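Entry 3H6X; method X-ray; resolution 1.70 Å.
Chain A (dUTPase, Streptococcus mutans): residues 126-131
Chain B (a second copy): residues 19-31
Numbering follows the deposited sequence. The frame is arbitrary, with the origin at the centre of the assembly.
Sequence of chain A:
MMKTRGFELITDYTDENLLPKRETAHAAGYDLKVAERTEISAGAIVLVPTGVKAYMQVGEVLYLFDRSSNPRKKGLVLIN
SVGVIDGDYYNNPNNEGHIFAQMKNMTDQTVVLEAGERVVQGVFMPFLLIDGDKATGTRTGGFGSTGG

Chain A (126-131) PFLLID
Chain B, residues 19-31: LPKRETAHAAGYD

The chain A stretch runs extended from A:Phe127 to A:Asp131, with phi/psi of -131/168, -124/151, -102/152 and -78/163 at A:Phe127 to A:Ile130, so successive side chains leave the backbone in different directions. Chain B is more folded. A type I beta turn spans B:Thr24 to B:Ala27, with phi/psi of -67/-20 at B:Ala25 and -117/12 at B:His26, and is closed by a hydrogen bond from B:Ala27 N to B:Thr24 O (3.2 Å). The chain then passes through B:Ala28 (-83/-33) and B:Gly29 (-102/147) into a strand at B:Tyr30 and B:Asp31, where B:Asp31 N donates to B:Lys21 O (3.0 Å) and ties the two ends of the loop together. In register, A:Phe127 lies nearest B:Ala28, their CA atoms 6.4 Å apart, and A:Ile130 nearest B:Tyr30, with 9.0 Å between CA atoms. Both numberings therefore ascend in the same direction along the contact.

The direct polar link is a hydrogen bond from A:Ile130 N to B:Tyr30 OH, 2.9 Å long and nearly straight at 172°. Tyrosine suits this place because its long side chain, ending in a rigid ring (chi1 -72°, m; chi2 86°), carries a hydroxyl to a backbone NH while its ring offers an apolar face. Over that face lies A:Ile130 CG2, 3.8 Å from the ring centroid in a CH-pi contact, and A:Ile130 CD1 packs 3.5 Å from B:Tyr30 CE2. The branched isoleucine (chi1 69°, p; chi2 174°, t) thus brings both a methyl branch and its longer arm to the ring. A:Leu129 CA approaches the ring at its edge, 3.5 Å from B:Tyr30 OH.

At the other end, the CA-to-CB bond of A:Phe127 (chi1 71°, p; chi2 -92°) points toward chain B, and its ring lies against B:Ala28. The CA of B:Ala28 sits 3.6 Å from the centroid of the A:Phe127 ring and only 7° off its normal, a well-centred CH-pi contact; B:Ala28 CB is 3.8 Å from A:Phe127 CD1. Alanine suits the place, since both its CA and its small methyl lie against the ring.

B:Arg22 (m, t, m; chi4 148°) organises the turn beside this ring. Its NH1 donates to B:Ala27 O at 2.8 Å and 164°, while NH1 and NH2 make weak bonds to B:Ala25 O at 3.1 and 3.2 Å. While NH1 and NH2 bond to carbonyls of the turn, the planar guanidinium presents a face to an apolar group: A:Leu129 CD2 lies over it, 3.5 Å from B:Arg22 CZ. The CA-to-CB bond of A:Leu129 (m, t) points sideways, but the side chain is long enough to bring its end to chain B. B:Arg22 NH1 also stands at the edge of the A:Phe127 ring, 4.2 Å from CE2.

Between the two aromatic contacts, water 1 donates to A:Leu128 O (2.9 Å) and B:Ala28 O (2.8 Å), joining two carbonyls that could not bond to each other directly. The CA-to-CB bond of A:Leu128 (m, t) points away.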

ATOM      1  N   PRO A 126       9.550  -0.274 -11.317  1.00  7.42           N
ATOM      2  CA  PRO A 126      10.959   0.058 -11.053  1.00  7.35           C
ATOM      3  C   PRO A 126      11.140   0.660  -9.660  1.00  7.74           C
ATOM      4  O   PRO A 126      10.207   1.279  -9.144  1.00  9.17           O
ATOM      5  CB  PRO A 126      11.255   1.140 -12.091  1.00 10.35           C
ATOM      6  CG  PRO A 126       9.916   1.844 -12.262  1.00  9.81           C
ATOM      7  CD  PRO A 126       8.874   0.739 -12.148  1.00  9.22           C
ATOM      8  N   PHE A 127      12.310   0.466  -9.058  1.00  6.11           N
ATOM      9  CA  PHE A 127      12.670   1.190  -7.836  1.00  6.38           C
ATOM     10  C   PHE A 127      14.066   1.797  -7.972  1.00  7.02           C
ATOM     11  O   PHE A 127      14.822   1.452  -8.893  1.00  8.58           O
ATOM     12  CB  PHE A 127      12.576   0.314  -6.579  1.00  5.75           C
ATOM     13  CG  PHE A 127      13.640  -0.741  -6.485  1.00  7.40           C
ATOM     14  CD1 PHE A 127      13.412  -2.022  -6.994  1.00  8.84           C
ATOM     15  CD2 PHE A 127      14.866  -0.469  -5.872  1.00  8.04           C
ATOM     16  CE1 PHE A 127      14.368  -3.006  -6.899  1.00  8.26           C
ATOM     17  CE2 PHE A 127      15.835  -1.459  -5.775  1.00  9.03           C
ATOM     18  CZ  PHE A 127      15.588  -2.733  -6.294  1.00  9.63           C
ATOM     19  N   LEU A 128      14.406   2.686  -7.041  1.00  6.40           N
ATOM     20  CA  LEU A 128      15.620   3.504  -7.147  1.00  6.05           C
ATOM     21  C   LEU A 128      16.498   3.303  -5.918  1.00  5.86           C
ATOM     22  O   LEU A 128      15.988   3.007  -4.843  1.00  8.15           O
ATOM     23  CB  LEU A 128      15.242   4.974  -7.288  1.00  6.15           C
ATOM     24  CG  LEU A 128      14.343   5.314  -8.471  1.00  8.62           C
ATOM     25  CD1 LEU A 128      13.717   6.708  -8.295  1.00  8.49           C
ATOM     26  CD2 LEU A 128      15.155   5.213  -9.749  1.00 11.59           C
ATOM     27  N   LEU A 129      17.814   3.466  -6.088  1.00  7.33           N
ATOM     28  CA  LEU A 129      18.783   3.220  -5.024  1.00  8.98           C
ATOM     29  C   LEU A 129      19.283   4.502  -4.375  1.00  7.65           C
ATOM     30  O   LEU A 129      19.346   5.546  -5.020  1.00  9.55           O
ATOM     31  CB  LEU A 129      19.994   2.480  -5.582  1.00  8.41           C
ATOM     32  CG  LEU A 129      19.729   1.070  -6.099  1.00  9.98           C
ATOM     33  CD1 LEU A 129      21.043   0.512  -6.631  1.00 15.48           C
ATOM     34  CD2 LEU A 129      19.145   0.186  -5.030  1.00 12.19           C
ATOM     35  N   ILE A 130      19.663   4.411  -3.110  1.00  7.41           N
ATOM     36  CA  ILE A 130      20.242   5.570  -2.438  1.00  6.86           C
ATOM     37  C   ILE A 130      21.696   5.775  -2.836  1.00 10.53           C
ATOM     38  O   ILE A 130      22.347   4.868  -3.358  1.00  9.99           O
ATOM     39  CB  ILE A 130      20.142   5.492  -0.912  1.00  8.35           C
ATOM     40  CG1 ILE A 130      21.044   4.385  -0.358  1.00  8.85           C
ATOM     41  CG2 ILE A 130      18.677   5.264  -0.494  1.00  8.78           C
ATOM     42  CD1 ILE A 130      21.082   4.357   1.166  1.00 11.84           C
ATOM     43  N   ASP A 131      22.196   6.977  -2.574  1.00 10.55           N
ATOM     44  CA  ASP A 131      23.595   7.315  -2.843  1.00 10.92           C
ATOM     45  C   ASP A 131      24.509   6.333  -2.132  1.00 12.02           C
ATOM     46  O   ASP A 131      24.311   6.041  -0.951  1.00 13.50           O
ATOM     47  CB  ASP A 131      23.895   8.713  -2.316  1.00 12.07           C
ATOM     48  CG  ASP A 131      23.090   9.765  -3.015  1.00 13.44           C
ATOM     49  OD1 ASP A 131      22.607   9.467  -4.124  1.00 16.26           O
ATOM     50  OD2 ASP A 131      22.948  10.869  -2.462  1.00 12.45           O
TER
ATOM     51  N   LEU B  19      20.696   4.513  10.148  1.00  6.80           N
ATOM     52  CA  LEU B  19      20.659   4.798   8.715  1.00  7.45           C
ATOM     53  C   LEU B  19      20.234   3.519   7.968  1.00 10.35           C
ATOM     54  O   LEU B  19      20.883   2.488   8.101  1.00 10.46           O
ATOM     55  CB  LEU B  19      22.037   5.284   8.240  1.00  9.16           C
ATOM     56  CG  LEU B  19      22.384   6.725   8.663  1.00 10.37           C
ATOM     57  CD1 LEU B  19      23.844   7.023   8.391  1.00 15.17           C
ATOM     58  CD2 LEU B  19      21.494   7.733   7.953  1.00 10.11           C
ATOM     59  N   PRO B  20      19.136   3.584   7.189  1.00  8.80           N
ATOM     60  CA  PRO B  20      18.575   2.351   6.603  1.00  8.83           C
ATOM     61  C   PRO B  20      19.470   1.705   5.552  1.00  9.87           C
ATOM     62  O   PRO B  20      20.138   2.404   4.789  1.00 11.83           O
ATOM     63  CB  PRO B  20      17.274   2.830   5.935  1.00  7.86           C
ATOM     64  CG  PRO B  20      16.921   4.118   6.660  1.00  9.51           C
ATOM     65  CD  PRO B  20      18.253   4.748   6.991  1.00  7.70           C
ATOM     66  N   LYS B  21      19.458   0.371   5.516  1.00  9.83           N
ATOM     67  CA  LYS B  21      20.143  -0.339   4.442  1.00  9.61           C
ATOM     68  C   LYS B  21      19.242  -1.424   3.886  1.00  9.50           C
ATOM     69  O   LYS B  21      18.228  -1.770   4.502  1.00  9.84           O
ATOM     70  CB  LYS B  21      21.457  -0.942   4.937  1.00 14.73           C
ATOM     71  CG  LYS B  21      21.286  -2.067   5.927  1.00 23.61           C
ATOM     72  CD  LYS B  21      22.640  -2.609   6.382  1.00 30.63           C
ATOM     73  CE  LYS B  21      22.483  -3.672   7.475  1.00 33.73           C
ATOM     74  NZ  LYS B  21      23.817  -4.205   7.905  1.00 45.75           N
ATOM     75  N   ARG B  22      19.592  -1.947   2.715  1.00  9.68           N
ATOM     76  CA  ARG B  22      18.822  -3.045   2.139  1.00  9.86           C
ATOM     77  C   ARG B  22      19.381  -4.347   2.669  1.00 11.76           C
ATOM     78  O   ARG B  22      20.605  -4.475   2.846  1.00 11.86           O
ATOM     79  CB  ARG B  22      18.900  -3.028   0.613  1.00 10.18           C
ATOM     80  CG  ARG B  22      18.328  -1.769  -0.009  1.00 10.33           C
ATOM     81  CD  ARG B  22      18.284  -1.902  -1.510  1.00 11.08           C
ATOM     82  NE  ARG B  22      19.619  -1.958  -2.088  1.00 10.88           N
ATOM     83  CZ  ARG B  22      19.918  -2.650  -3.182  1.00 13.83           C
ATOM     84  NH1 ARG B  22      18.981  -3.354  -3.798  1.00 13.75           N
ATOM     85  NH2 ARG B  22      21.152  -2.630  -3.667  1.00 14.54           N
ATOM     86  N   GLU B  23      18.497  -5.303   2.929  1.00 10.43           N
ATOM     87  CA  GLU B  23      18.905  -6.552   3.548  1.00 12.58           C
ATOM     88  C   GLU B  23      19.661  -7.461   2.584  1.00 16.17           C
ATOM     89  O   GLU B  23      20.554  -8.204   2.993  1.00 14.97           O
ATOM     90  CB  GLU B  23      17.698  -7.293   4.151  1.00 14.27           C
ATOM     91  CG  GLU B  23      18.123  -8.579   4.836  1.00 19.36           C
ATOM     92  CD  GLU B  23      17.006  -9.256   5.591  1.00 25.66           C
ATOM     93  OE1 GLU B  23      16.019  -8.574   5.933  1.00 17.86           O
ATOM     94  OE2 GLU B  23      17.131 -10.476   5.843  1.00 24.11           O
ATOM     95  N   THR B  24      19.299  -7.408   1.307  1.00 10.38           N
ATOM     96  CA  THR B  24      19.966  -8.209   0.290  1.00 13.87           C
ATOM     97  C   THR B  24      20.239  -7.349  -0.933  1.00 13.77           C
ATOM     98  O   THR B  24      19.680  -6.261  -1.073  1.00 13.08           O
ATOM     99  CB  THR B  24      19.124  -9.441  -0.126  1.00 13.19           C
ATOM    100  OG1 THR B  24      17.894  -9.016  -0.733  1.00 12.18           O
ATOM    101  CG2 THR B  24      18.806 -10.322   1.079  1.00 18.03           C
ATOM    102  N   ALA B  25      21.088  -7.856  -1.826  1.00 14.32           N
ATOM    103  CA  ALA B  25      21.599  -7.038  -2.920  1.00 16.38           C
ATOM    104  C   ALA B  25      20.548  -6.636  -3.943  1.00 13.81           C
ATOM    105  O   ALA B  25      20.762  -5.689  -4.685  1.00 14.09           O
ATOM    106  CB  ALA B  25      22.743  -7.752  -3.618  1.00 22.26           C
ATOM    107  N   HIS B  26      19.429  -7.358  -3.985  1.00 11.57           N
ATOM    108  CA  HIS B  26      18.347  -7.026  -4.916  1.00 13.38           C
ATOM    109  C   HIS B  26      17.040  -6.632  -4.255  1.00 12.75           C
ATOM    110  O   HIS B  26      16.008  -6.532  -4.922  1.00 12.18           O
ATOM    111  CB  HIS B  26      18.126  -8.161  -5.921  1.00 16.02           C
ATOM    112  CG  HIS B  26      19.324  -8.404  -6.775  1.00 23.03           C
ATOM    113  ND1 HIS B  26      19.708  -7.531  -7.771  1.00 25.36           N
ATOM    114  CD2 HIS B  26      20.268  -9.368  -6.728  1.00 23.60           C
ATOM    115  CE1 HIS B  26      20.827  -7.971  -8.323  1.00 26.95           C
ATOM    116  NE2 HIS B  26      21.188  -9.081  -7.709  1.00 22.59           N
ATOM    117  N   ALA B  27      17.077  -6.400  -2.946  1.00 10.02           N
ATOM    118  CA  ALA B  27      15.871  -5.963  -2.245  1.00 10.49           C
ATOM    119  C   ALA B  27      15.447  -4.584  -2.734  1.00  8.72           C
ATOM    120  O   ALA B  27      16.284  -3.766  -3.110  1.00  9.89           O
ATOM    121  CB  ALA B  27      16.104  -5.932  -0.758  1.00 10.56           C
ATOM    122  N   ALA B  28      14.140  -4.341  -2.724  1.00  7.04           N
ATOM    123  CA  ALA B  28      13.601  -3.063  -3.149  1.00  7.96           C
ATOM    124  C   ALA B  28      13.672  -2.063  -2.001  1.00  7.55           C
ATOM    125  O   ALA B  28      13.815  -0.863  -2.231  1.00  8.61           O
ATOM    126  CB  ALA B  28      12.169  -3.220  -3.573  1.00  7.61           C
ATOM    127  N   GLY B  29      13.511  -2.580  -0.780  1.00  6.92           N
ATOM    128  CA  GLY B  29      13.282  -1.746   0.391  1.00  8.65           C
ATOM    129  C   GLY B  29      14.486  -1.532   1.293  1.00  9.27           C
ATOM    130  O   GLY B  29      15.343  -2.413   1.425  1.00  8.23           O
ATOM    131  N   TYR B  30      14.539  -0.343   1.887  1.00  5.29           N
ATOM    132  CA  TYR B  30      15.519   0.041   2.904  1.00  5.50           C
ATOM    133  C   TYR B  30      14.840  -0.073   4.245  1.00  7.15           C
ATOM    134  O   TYR B  30      13.760   0.470   4.441  1.00  7.00           O
ATOM    135  CB  TYR B  30      15.968   1.496   2.680  1.00  6.74           C
ATOM    136  CG  TYR B  30      16.846   1.611   1.461  1.00  5.81           C
ATOM    137  CD1 TYR B  30      16.292   1.772   0.198  1.00  6.47           C
ATOM    138  CD2 TYR B  30      18.235   1.510   1.569  1.00  7.75           C
ATOM    139  CE1 TYR B  30      17.097   1.829  -0.929  1.00  7.30           C
ATOM    140  CE2 TYR B  30      19.047   1.569   0.449  1.00  7.23           C
ATOM    141  CZ  TYR B  30      18.467   1.726  -0.792  1.00  7.45           C
ATOM    142  OH  TYR B  30      19.254   1.786  -1.911  1.00  7.40           O
ATOM    143  N   ASP B  31      15.463  -0.788   5.178  1.00  7.49           N
ATOM    144  CA  ASP B  31      14.779  -1.063   6.446  1.00  8.18           C
ATOM    145  C   ASP B  31      14.998   0.068   7.445  1.00  9.61           C
ATOM    146  O   ASP B  31      16.108   0.259   7.938  1.00 11.31           O
ATOM    147  CB  ASP B  31      15.251  -2.403   7.020  1.00 12.06           C
ATOM    148  CG  ASP B  31      14.860  -3.585   6.131  1.00 13.90           C
ATOM    149  OD1 ASP B  31      13.690  -3.639   5.694  1.00 15.94           O
ATOM    150  OD2 ASP B  31      15.712  -4.463   5.897  1.00 18.76           O
TER
HETATM  151  O   HOH W   1      14.192   1.853  -2.943  1.00  6.48           O